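Local coordinates for protein 2-Keto-3-deoxy-(6-phospho-)gluconate aldolase (Thermoproteus tenax, PDB 2R91) that is an aldolase of the dihydrodipicolinate synthetase family, built on a TIM barrel and assembled from four copies of the chain, at residues R209-A214 / E218-L223; E203-I208 / F225-I230; E78-A83 / C118-I123. One frame throughout, in Å; residues are numbered along the deposited sequence.

Interaction 1: R209-A214 / E218-L223; sequences RDAVAA and ERARSL
The methyl groups of A211 and A220 face each other where the backbones of 209-214 and 218-223 come nearest, A211 CB to A220 CB at 3.9 Å, with the alpha carbons of the same two residues only 5.3 Å apart. Alanine suits both places, because a single methyl on each side lets the two backbones come this close. A211 CB also lies 3.7 Å from the backbone N of A220, so it rests on the helix surface itself. V212 adds one branch: CG2, set anti to the carbonyl carbon, reaches A220 CB at 3.6 Å. R219 CG lies 3.9 Å from A211 CB, while the arginine chain runs on extended from CG to NE; the methylenes serve the apolar seam and the guanidinium group is carried beyond it. Further out, F183 of helix 182-187 touches both V212 and A220, and L286 packs on R219. D216 OD1 accepts a hydrogen bond from R219 N near the start of the second helix, and R209 forms a salt bridge with D34. The axes of 209-213 and 218-223 approach to 8.0 Å at 156° between directions, the close antiparallel packing of a helical hairpin, whose arms are helices 202-213 and 217-237 beside the TIM barrel.

Interaction 2: E203-I208 / F225-I230; sequences ELLAGI and FLLDEI
L204 meets L227 through both of its methyl groups: CD1 lies 4.1 Å and CD2 4.2 Å from L227 CB, so the fork of one leucine sits over the root of the other. CG of L204 is anti to the backbone N (chi1 -169°), a setting that carries the fork across to the neighbouring helix. Here the alpha carbons of L204 and L227 are 8.0 Å apart, a separation that branched leucines can span. The next residue, L205, starts off less directly, but its CD2 comes round to 4.0 Å from CD2 of L227. L227 is therefore touched at two levels, at CB by L204 and at the end of one branch by L205. All three leucines are buried, and no hydrogen bond crosses between the segments. They belong to the antiparallel pair of helices 202-213 and 217-237, the first of which follows strand 192-193, the last in the order of the TIM barrel. L205 also packs on V182 of helix 182-187 and on the loop residues S197 and A198. One turn further on, I208 also points toward the second helix, where L223 touches it, and packs on V182, F183 and F186, while from the facing helix I230 reaches L246 and F250 of helix 239-251.

Interaction 3: E78-A83 / C118-I123; sequences EAIALA and CSAVSI
I80 and A120 meet methyl to methyl, I80 CG2 lying 3.8 Å from A120 CB. The beta-branch of I80 decides which group does this: CG2 stands anti to the backbone N, whereas CG1 is anti to the carbonyl carbon (chi1 -70°) and carries the longer arm on a different course. I80 also packs on L117, a turn earlier on the helix of A120. Alanine suits the facing place because its single methyl fills the short step between backbones whose alpha carbons, those of I80 and A120, are 6.2 Å apart.

One turn along the first helix, A83 directs its CB to the other segment and meets CG1 of V121 at 3.8 Å. That same methyl also lies against the peptide group of A83, 3.5 Å from its O and 3.7 Å from its C. CG1 of V121 is anti to its own carbonyl carbon (chi1 -63°), and it alone of the two valine branches makes these close approaches. V121 has an extended backbone and lies on the connection toward strand 125-129. Beyond it, E87 OE2 accepts hydrogen bonds from the backbone N of both S122 and I123, tying this connection to helix 76-88. Earlier in the same segment, C118 forms a disulfide with C148, which ties 118-123 to a different part of the barrel.

These are neighbouring outer helices of the TIM barrel. Across the two segments contact is by van der Waals packing of aliphatic groups on one another and on the peptide of A83, with no hydrogen bond across; the polar link between the two regions comes from E87.

Overall arrangement
Interactions 1 and 2 are two levels of one helical pair: both join helix 202-213 to helix 217-237, their centres are 10 Å apart, and interaction 1 is nested inside the chain loop that interaction 2 closes. L223 bridges them, its CB lying 3.6 Å from CG1 of I208. Both border a second subunit: R167 of that subunit packs on F225, D228 and E229, and its L163 on R221. Interaction 3 lies on the opposite side of the chain's centre, with its centre about 38 Å from that of interaction 1 and about 35 Å from that of interaction 2. It joins helices midway round the barrel, and no other subunit touches its segments.

Interaction 1: R209-A214 / E218-L223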
ATOM      1  N   ARG A 209      28.050 -17.157   3.120  1.00 20.23           N
ATOM      2  CA  ARG A 209      29.109 -16.304   2.564  1.00 20.26           C
ATOM      3  C   ARG A 209      30.255 -17.146   1.952  1.00 21.75           C
ATOM      4  O   ARG A 209      30.749 -16.844   0.854  1.00 21.80           O
ATOM      5  CB  ARG A 209      29.698 -15.389   3.673  1.00 19.99           C
ATOM      6  CG  ARG A 209      30.649 -14.331   3.112  1.00 21.29           C
ATOM      7  CD  ARG A 209      31.174 -13.356   4.206  1.00 22.34           C
ATOM      8  NE  ARG A 209      31.862 -14.098   5.265  1.00 23.51           N
ATOM      9  CZ  ARG A 209      32.253 -13.574   6.427  1.00 23.99           C
ATOM     10  NH1 ARG A 209      32.002 -12.295   6.698  1.00 22.32           N
ATOM     11  NH2 ARG A 209      32.837 -14.353   7.331  1.00 23.23           N
ATOM     12  N   ASP A 210      30.690 -18.163   2.697  1.00 22.36           N
ATOM     13  CA  ASP A 210      31.726 -19.108   2.231  1.00 25.46           C
ATOM     14  C   ASP A 210      31.319 -19.782   0.926  1.00 24.64           C
ATOM     15  O   ASP A 210      32.111 -19.911  -0.016  1.00 24.82           O
ATOM     16  CB  ASP A 210      31.929 -20.202   3.279  1.00 25.17           C
ATOM     17  CG  ASP A 210      32.738 -19.726   4.484  1.00 27.34           C
ATOM     18  OD1 ASP A 210      33.294 -18.608   4.429  1.00 26.93           O
ATOM     19  OD2 ASP A 210      32.795 -20.468   5.489  1.00 27.47           O
ATOM     20  N   ALA A 211      30.066 -20.209   0.878  1.00 24.18           N
ATOM     21  CA  ALA A 211      29.572 -20.929  -0.274  1.00 24.93           C
ATOM     22  C   ALA A 211      29.551 -20.020  -1.481  1.00 25.10           C
ATOM     23  O   ALA A 211      29.992 -20.404  -2.551  1.00 24.29           O
ATOM     24  CB  ALA A 211      28.181 -21.536   0.002  1.00 24.30           C
ATOM     25  N   VAL A 212      29.024 -18.816  -1.332  1.00 24.29           N
ATOM     26  CA  VAL A 212      29.014 -17.880  -2.443  1.00 25.59           C
ATOM     27  C   VAL A 212      30.444 -17.590  -2.940  1.00 28.05           C
ATOM     28  O   VAL A 212      30.693 -17.562  -4.145  1.00 29.15           O
ATOM     29  CB  VAL A 212      28.252 -16.553  -2.097  1.00 24.90           C
ATOM     30  CG1 VAL A 212      28.446 -15.530  -3.197  1.00 26.08           C
ATOM     31  CG2 VAL A 212      26.756 -16.817  -1.871  1.00 23.78           C
ATOM     32  N   ALA A 213      31.379 -17.378  -2.020  1.00 29.59           N
ATOM     33  CA  ALA A 213      32.779 -17.088  -2.395  1.00 32.06           C
ATOM     34  C   ALA A 213      33.474 -18.258  -3.116  1.00 33.20           C
ATOM     35  O   ALA A 213      34.327 -18.032  -3.966  1.00 33.97           O
ATOM     36  CB  ALA A 213      33.593 -16.690  -1.176  1.00 31.06           C
ATOM     37  N   ALA A 214      33.130 -19.492  -2.745  1.00 33.31           N
ATOM     38  CA  ALA A 214      33.612 -20.700  -3.449  1.00 33.27           C
ATOM     39  C   ALA A 214      32.946 -20.950  -4.813  1.00 33.52           C
ATOM     40  O   ALA A 214      33.346 -21.858  -5.543  1.00 34.56           O
ATOM     41  CB  ALA A 214      33.454 -21.921  -2.557  1.00 32.58           C
ATOM     42  N   GLU A 218      24.515 -23.303  -5.302  1.00 30.23           N
ATOM     43  CA  GLU A 218      23.504 -24.260  -4.861  1.00 31.15           C
ATOM     44  C   GLU A 218      23.513 -24.474  -3.333  1.00 27.37           C
ATOM     45  O   GLU A 218      22.450 -24.513  -2.718  1.00 25.02           O
ATOM     46  CB  GLU A 218      23.617 -25.601  -5.613  1.00 35.09           C
ATOM     47  CG  GLU A 218      23.373 -25.503  -7.146  1.00 38.93           C
ATOM     48  CD  GLU A 218      24.514 -24.791  -7.887  1.00 41.20           C
ATOM     49  OE1 GLU A 218      25.664 -24.731  -7.365  1.00 41.29           O
ATOM     50  OE2 GLU A 218      24.262 -24.264  -8.997  1.00 43.80           O
ATOM     51  N   ARG A 219      24.690 -24.647  -2.736  1.00 24.21           N
ATOM     52  CA  ARG A 219      24.777 -24.767  -1.271  1.00 25.34           C
ATOM     53  C   ARG A 219      24.279 -23.471  -0.564  1.00 22.31           C
ATOM     54  O   ARG A 219      23.544 -23.522   0.435  1.00 21.86           O
ATOM     55  CB  ARG A 219      26.217 -25.090  -0.821  1.00 25.97           C
ATOM     56  CG  ARG A 219      26.409 -24.970   0.694  1.00 28.25           C
ATOM     57  CD  ARG A 219      27.737 -25.572   1.179  1.00 29.92           C
ATOM     58  NE  ARG A 219      27.880 -25.484   2.637  1.00 32.75           N
ATOM     59  CZ  ARG A 219      27.405 -26.375   3.506  1.00 35.22           C
ATOM     60  NH1 ARG A 219      26.739 -27.450   3.091  1.00 35.88           N
ATOM     61  NH2 ARG A 219      27.583 -26.186   4.807  1.00 35.72           N
ATOM     62  N   ALA A 220      24.727 -22.330  -1.060  1.00 19.84           N
ATOM     63  CA  ALA A 220      24.313 -21.013  -0.514  1.00 21.82           C
ATOM     64  C   ALA A 220      22.798 -20.875  -0.543  1.00 21.81           C
ATOM     65  O   ALA A 220      22.168 -20.477   0.447  1.00 18.88           O
ATOM     66  CB  ALA A 220      24.925 -19.878  -1.326  1.00 20.66           C
ATOM     67  N   ARG A 221      22.207 -21.190  -1.705  1.00 21.53           N
ATOM     68  CA  ARG A 221      20.768 -21.122  -1.846  1.00 22.17           C
ATOM     69  C   ARG A 221      20.045 -22.106  -0.928  1.00 22.15           C
ATOM     70  O   ARG A 221      19.021 -21.788  -0.338  1.00 20.68           O
ATOM     71  CB  ARG A 221      20.361 -21.382  -3.304  1.00 24.93           C
ATOM     72  CG  ARG A 221      18.885 -21.127  -3.571  1.00 27.77           C
ATOM     73  CD  ARG A 221      18.658 -21.019  -5.084  1.00 31.00           C
ATOM     74  NE  ARG A 221      18.923 -22.293  -5.742  1.00 33.42           N
ATOM     75  CZ  ARG A 221      19.357 -22.412  -6.998  1.00 35.92           C
ATOM     76  NH1 ARG A 221      19.584 -21.340  -7.752  1.00 37.04           N
ATOM     77  NH2 ARG A 221      19.539 -23.613  -7.513  1.00 36.89           N
ATOM     78  N   SER A 222      20.570 -23.316  -0.812  1.00 21.53           N
ATOM     79  CA  SER A 222      19.987 -24.290   0.085  1.00 23.30           C
ATOM     80  C   SER A 222      20.014 -23.850   1.564  1.00 21.88           C
ATOM     81  O   SER A 222      19.031 -24.025   2.286  1.00 20.90           O
ATOM     82  CB  SER A 222      20.715 -25.623  -0.043  1.00 25.75           C
ATOM     83  OG  SER A 222      20.171 -26.524   0.914  1.00 29.36           O
ATOM     84  N   LEU A 223      21.153 -23.322   2.008  1.00 19.26           N
ATOM     85  CA  LEU A 223      21.269 -22.760   3.362  1.00 19.54           C
ATOM     86  C   LEU A 223      20.266 -21.612   3.549  1.00 17.43           C
ATOM     87  O   LEU A 223      19.592 -21.547   4.560  1.00 18.14           O
ATOM     88  CB  LEU A 223      22.702 -22.252   3.609  1.00 18.96           C
ATOM     89  CG  LEU A 223      23.769 -23.356   3.694  1.00 20.61           C
ATOM     90  CD1 LEU A 223      25.135 -22.745   3.851  1.00 21.53           C
ATOM     91  CD2 LEU A 223      23.456 -24.312   4.844  1.00 21.23           C
TER

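Interaction 2: E203-I208 / F225-I230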
ATOM      1  N   GLU A 203      26.745 -18.907  12.277  1.00 19.09           N
ATOM      2  CA  GLU A 203      27.521 -19.910  11.537  1.00 22.25           C
ATOM      3  C   GLU A 203      26.837 -20.269  10.218  1.00 21.18           C
ATOM      4  O   GLU A 203      27.495 -20.633   9.273  1.00 21.01           O
ATOM      5  CB  GLU A 203      27.798 -21.161  12.374  1.00 24.27           C
ATOM      6  CG  GLU A 203      26.569 -21.928  12.908  1.00 28.43           C
ATOM      7  CD  GLU A 203      26.040 -21.397  14.267  1.00 30.20           C
ATOM      8  OE1 GLU A 203      25.669 -20.237  14.359  1.00 29.77           O
ATOM      9  OE2 GLU A 203      26.002 -22.155  15.256  1.00 34.52           O
ATOM     10  N   LEU A 204      25.509 -20.161  10.170  1.00 21.10           N
ATOM     11  CA  LEU A 204      24.772 -20.341   8.905  1.00 20.23           C
ATOM     12  C   LEU A 204      25.056 -19.210   7.924  1.00 20.20           C
ATOM     13  O   LEU A 204      25.265 -19.440   6.717  1.00 19.10           O
ATOM     14  CB  LEU A 204      23.264 -20.493   9.169  1.00 21.00           C
ATOM     15  CG  LEU A 204      22.321 -20.942   8.013  1.00 21.90           C
ATOM     16  CD1 LEU A 204      20.953 -21.336   8.520  1.00 22.71           C
ATOM     17  CD2 LEU A 204      22.115 -19.839   7.014  1.00 24.03           C
ATOM     18  N   LEU A 205      25.077 -17.965   8.410  1.00 19.53           N
ATOM     19  CA  LEU A 205      25.346 -16.833   7.529  1.00 18.84           C
ATOM     20  C   LEU A 205      26.766 -16.934   6.982  1.00 19.77           C
ATOM     21  O   LEU A 205      27.015 -16.612   5.833  1.00 20.46           O
ATOM     22  CB  LEU A 205      25.162 -15.484   8.269  1.00 18.98           C
ATOM     23  CG  LEU A 205      23.797 -15.202   8.916  1.00 21.40           C
ATOM     24  CD1 LEU A 205      23.713 -13.691   9.256  1.00 20.96           C
ATOM     25  CD2 LEU A 205      22.629 -15.613   7.996  1.00 20.82           C
ATOM     26  N   ALA A 206      27.700 -17.342   7.837  1.00 21.12           N
ATOM     27  CA  ALA A 206      29.104 -17.518   7.421  1.00 21.01           C
ATOM     28  C   ALA A 206      29.181 -18.648   6.393  1.00 20.93           C
ATOM     29  O   ALA A 206      29.917 -18.548   5.429  1.00 22.26           O
ATOM     30  CB  ALA A 206      29.999 -17.825   8.646  1.00 20.59           C
ATOM     31  N   GLY A 207      28.416 -19.710   6.610  1.00 20.51           N
ATOM     32  CA  GLY A 207      28.322 -20.801   5.618  1.00 20.83           C
ATOM     33  C   GLY A 207      27.814 -20.302   4.272  1.00 20.95           C
ATOM     34  O   GLY A 207      28.359 -20.657   3.221  1.00 19.76           O
ATOM     35  N   ILE A 208      26.792 -19.449   4.288  1.00 19.77           N
ATOM     36  CA  ILE A 208      26.316 -18.859   3.025  1.00 19.26           C
ATOM     37  C   ILE A 208      27.396 -18.032   2.353  1.00 20.55           C
ATOM     38  O   ILE A 208      27.625 -18.149   1.146  1.00 20.07           O
ATOM     39  CB  ILE A 208      25.052 -17.994   3.241  1.00 18.91           C
ATOM     40  CG1 ILE A 208      23.899 -18.879   3.734  1.00 18.58           C
ATOM     41  CG2 ILE A 208      24.695 -17.227   1.944  1.00 19.68           C
ATOM     42  CD1 ILE A 208      22.583 -18.104   4.011  1.00 19.89           C
ATOM     43  N   PHE A 225      17.379 -21.212   2.079  1.00 19.58           N
ATOM     44  CA  PHE A 225      16.015 -21.705   2.172  1.00 19.00           C
ATOM     45  C   PHE A 225      15.757 -22.305   3.556  1.00 19.08           C
ATOM     46  O   PHE A 225      14.670 -22.163   4.115  1.00 17.55           O
ATOM     47  CB  PHE A 225      15.740 -22.754   1.075  1.00 20.66           C
ATOM     48  CG  PHE A 225      15.615 -22.173  -0.317  1.00 21.41           C
ATOM     49  CD1 PHE A 225      15.280 -20.827  -0.512  1.00 21.06           C
ATOM     50  CD2 PHE A 225      15.800 -22.996  -1.447  1.00 21.16           C
ATOM     51  CE1 PHE A 225      15.161 -20.287  -1.828  1.00 21.99           C
ATOM     52  CE2 PHE A 225      15.681 -22.477  -2.743  1.00 20.30           C
ATOM     53  CZ  PHE A 225      15.351 -21.127  -2.934  1.00 21.16           C
ATOM     54  N   LEU A 226      16.760 -22.973   4.108  1.00 19.61           N
ATOM     55  CA  LEU A 226      16.658 -23.481   5.475  1.00 21.16           C
ATOM     56  C   LEU A 226      16.427 -22.344   6.481  1.00 19.41           C
ATOM     57  O   LEU A 226      15.595 -22.444   7.378  1.00 19.22           O
ATOM     58  CB  LEU A 226      17.938 -24.223   5.836  1.00 23.83           C
ATOM     59  CG  LEU A 226      17.792 -25.219   6.965  1.00 29.07           C
ATOM     60  CD1 LEU A 226      16.851 -26.429   6.498  1.00 30.65           C
ATOM     61  CD2 LEU A 226      19.161 -25.704   7.386  1.00 30.21           C
ATOM     62  N   LEU A 227      17.188 -21.270   6.330  1.00 19.68           N
ATOM     63  CA  LEU A 227      16.990 -20.055   7.144  1.00 19.05           C
ATOM     64  C   LEU A 227      15.581 -19.474   6.990  1.00 18.45           C
ATOM     65  O   LEU A 227      14.929 -19.122   7.990  1.00 17.35           O
ATOM     66  CB  LEU A 227      18.025 -18.987   6.751  1.00 19.02           C
ATOM     67  CG  LEU A 227      17.861 -17.609   7.456  1.00 20.00           C
ATOM     68  CD1 LEU A 227      17.879 -17.773   8.996  1.00 20.70           C
ATOM     69  CD2 LEU A 227      18.923 -16.607   6.987  1.00 19.99           C
ATOM     70  N   ASP A 228      15.104 -19.365   5.742  1.00 17.12           N
ATOM     71  CA  ASP A 228      13.736 -18.877   5.475  1.00 19.28           C
ATOM     72  C   ASP A 228      12.661 -19.661   6.245  1.00 19.01           C
ATOM     73  O   ASP A 228      11.723 -19.081   6.793  1.00 18.86           O
ATOM     74  CB  ASP A 228      13.440 -18.903   3.962  1.00 19.72           C
ATOM     75  CG  ASP A 228      14.329 -17.960   3.185  1.00 21.49           C
ATOM     76  OD1 ASP A 228      14.851 -16.992   3.801  1.00 21.12           O
ATOM     77  OD2 ASP A 228      14.480 -18.158   1.958  1.00 21.22           O
ATOM     78  N   GLU A 229      12.811 -20.985   6.311  1.00 20.11           N
ATOM     79  CA  GLU A 229      11.842 -21.827   7.016  1.00 22.78           C
ATOM     80  C   GLU A 229      11.833 -21.497   8.495  1.00 20.51           C
ATOM     81  O   GLU A 229      10.794 -21.495   9.137  1.00 18.51           O
ATOM     82  CB  GLU A 229      12.225 -23.291   6.887  1.00 24.71           C
ATOM     83  CG  GLU A 229      12.115 -23.843   5.468  1.00 30.15           C
ATOM     84  CD  GLU A 229      12.569 -25.317   5.367  1.00 31.65           C
ATOM     85  OE1 GLU A 229      12.659 -26.027   6.430  1.00 33.71           O
ATOM     86  OE2 GLU A 229      12.831 -25.747   4.213  1.00 35.75           O
ATOM     87  N   ILE A 230      13.019 -21.234   9.033  1.00 19.64           N
ATOM     88  CA  ILE A 230      13.150 -20.904  10.465  1.00 18.22           C
ATOM     89  C   ILE A 230      12.530 -19.540  10.736  1.00 17.53           C
ATOM     90  O   ILE A 230      11.728 -19.386  11.648  1.00 18.21           O
ATOM     91  CB  ILE A 230      14.644 -20.962  10.900  1.00 17.48           C
ATOM     92  CG1 ILE A 230      15.136 -22.424  10.920  1.00 18.49           C
ATOM     93  CG2 ILE A 230      14.828 -20.306  12.299  1.00 19.11           C
ATOM     94  CD1 ILE A 230      16.684 -22.581  10.903  1.00 19.38           C
TER

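Interaction 3: E78-A83 / C118-I123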
ATOM      1  N   GLU A  78      18.568  14.256  21.349  1.00 20.59           N
ATOM      2  CA  GLU A  78      19.067  12.992  21.910  1.00 20.65           C
ATOM      3  C   GLU A  78      19.896  12.157  20.934  1.00 18.84           C
ATOM      4  O   GLU A  78      20.798  11.425  21.344  1.00 18.41           O
ATOM      5  CB  GLU A  78      17.926  12.148  22.469  1.00 21.38           C
ATOM      6  CG  GLU A  78      17.259  12.822  23.640  1.00 24.20           C
ATOM      7  CD  GLU A  78      16.248  11.946  24.313  1.00 25.65           C
ATOM      8  OE1 GLU A  78      15.692  11.007  23.679  1.00 26.21           O
ATOM      9  OE2 GLU A  78      15.968  12.232  25.482  1.00 26.61           O
ATOM     10  N   ALA A  79      19.545  12.223  19.659  1.00 17.50           N
ATOM     11  CA  ALA A  79      20.286  11.538  18.605  1.00 18.67           C
ATOM     12  C   ALA A  79      21.688  12.145  18.502  1.00 18.83           C
ATOM     13  O   ALA A  79      22.683  11.438  18.435  1.00 18.13           O
ATOM     14  CB  ALA A  79      19.507  11.659  17.247  1.00 17.24           C
ATOM     15  N   ILE A  80      21.762  13.473  18.496  1.00 19.59           N
ATOM     16  CA  ILE A  80      23.067  14.165  18.513  1.00 20.08           C
ATOM     17  C   ILE A  80      23.903  13.819  19.745  1.00 19.85           C
ATOM     18  O   ILE A  80      25.077  13.504  19.639  1.00 20.12           O
ATOM     19  CB  ILE A  80      22.864  15.686  18.435  1.00 22.32           C
ATOM     20  CG1 ILE A  80      22.352  16.087  17.036  1.00 22.38           C
ATOM     21  CG2 ILE A  80      24.150  16.428  18.762  1.00 22.23           C
ATOM     22  CD1 ILE A  80      21.632  17.409  17.060  1.00 25.59           C
ATOM     23  N   ALA A  81      23.304  13.882  20.919  1.00 20.42           N
ATOM     24  CA  ALA A  81      24.029  13.571  22.144  1.00 20.14           C
ATOM     25  C   ALA A  81      24.569  12.133  22.124  1.00 19.90           C
ATOM     26  O   ALA A  81      25.708  11.879  22.529  1.00 18.77           O
ATOM     27  CB  ALA A  81      23.130  13.770  23.355  1.00 20.01           C
ATOM     28  N   LEU A  82      23.743  11.172  21.699  1.00 18.67           N
ATOM     29  CA  LEU A  82      24.187   9.793  21.716  1.00 18.12           C
ATOM     30  C   LEU A  82      25.243   9.570  20.638  1.00 16.87           C
ATOM     31  O   LEU A  82      26.176   8.802  20.820  1.00 18.48           O
ATOM     32  CB  LEU A  82      23.008   8.827  21.494  1.00 17.79           C
ATOM     33  CG  LEU A  82      23.381   7.349  21.423  1.00 19.18           C
ATOM     34  CD1 LEU A  82      23.904   6.896  22.785  1.00 18.13           C
ATOM     35  CD2 LEU A  82      22.179   6.434  20.976  1.00 18.11           C
ATOM     36  N   ALA A  83      25.087  10.210  19.501  1.00 18.05           N
ATOM     37  CA  ALA A  83      26.128  10.067  18.460  1.00 18.28           C
ATOM     38  C   ALA A  83      27.504  10.491  18.984  1.00 19.38           C
ATOM     39  O   ALA A  83      28.518   9.818  18.748  1.00 17.20           O
ATOM     40  CB  ALA A  83      25.761  10.864  17.201  1.00 18.34           C
ATOM     41  N   CYS A 118      25.347  14.510  10.959  1.00 24.68           N
ATOM     42  CA  CYS A 118      26.672  14.523  10.319  1.00 27.92           C
ATOM     43  C   CYS A 118      27.599  15.605  10.899  1.00 28.64           C
ATOM     44  O   CYS A 118      28.808  15.392  11.021  1.00 29.90           O
ATOM     45  CB  CYS A 118      26.548  14.707   8.801  1.00 29.67           C
ATOM     46  SG  CYS A 118      25.790  13.274   7.906  1.00 32.06           S
ATOM     47  N   SER A 119      27.036  16.757  11.259  1.00 29.35           N
ATOM     48  CA  SER A 119      27.832  17.867  11.811  1.00 30.76           C
ATOM     49  C   SER A 119      28.322  17.576  13.208  1.00 30.39           C
ATOM     50  O   SER A 119      29.304  18.174  13.654  1.00 31.38           O
ATOM     51  CB  SER A 119      27.006  19.142  11.881  1.00 30.87           C
ATOM     52  OG  SER A 119      26.681  19.589  10.591  1.00 34.68           O
ATOM     53  N   ALA A 120      27.609  16.688  13.904  1.00 28.45           N
ATOM     54  CA  ALA A 120      27.879  16.375  15.303  1.00 27.72           C
ATOM     55  C   ALA A 120      29.119  15.504  15.534  1.00 27.28           C
ATOM     56  O   ALA A 120      29.671  15.475  16.631  1.00 26.76           O
ATOM     57  CB  ALA A 120      26.636  15.710  15.940  1.00 27.89           C
ATOM     58  N   VAL A 121      29.525  14.741  14.534  1.00 25.87           N
ATOM     59  CA  VAL A 121      30.603  13.767  14.727  1.00 25.63           C
ATOM     60  C   VAL A 121      31.544  13.747  13.535  1.00 26.45           C
ATOM     61  O   VAL A 121      31.222  14.252  12.458  1.00 25.37           O
ATOM     62  CB  VAL A 121      30.043  12.302  14.926  1.00 26.45           C
ATOM     63  CG1 VAL A 121      29.179  12.209  16.215  1.00 25.64           C
ATOM     64  CG2 VAL A 121      29.220  11.853  13.688  1.00 26.12           C
ATOM     65  N   SER A 122      32.695  13.113  13.732  1.00 28.78           N
ATOM     66  CA  SER A 122      33.693  12.928  12.686  1.00 30.64           C
ATOM     67  C   SER A 122      33.612  11.547  12.065  1.00 30.35           C
ATOM     68  O   SER A 122      33.958  11.380  10.894  1.00 31.68           O
ATOM     69  CB  SER A 122      35.101  13.128  13.269  1.00 32.45           C
ATOM     70  OG  SER A 122      35.175  14.431  13.817  1.00 34.99           O
ATOM     71  N   ILE A 123      33.197  10.553  12.849  1.00 28.35           N
ATOM     72  CA  ILE A 123      33.057   9.195  12.317  1.00 26.71           C
ATOM     73  C   ILE A 123      31.905   9.165  11.281  1.00 26.37           C
ATOM     74  O   ILE A 123      31.058  10.050  11.276  1.00 26.11           O
ATOM     75  CB  ILE A 123      32.855   8.151  13.443  1.00 25.86           C
ATOM     76  CG1 ILE A 123      31.623   8.493  14.312  1.00 25.26           C
ATOM     77  CG2 ILE A 123      34.118   8.035  14.304  1.00 26.04           C
ATOM     78  CD1 ILE A 123      31.282   7.386  15.316  1.00 26.28           C
TER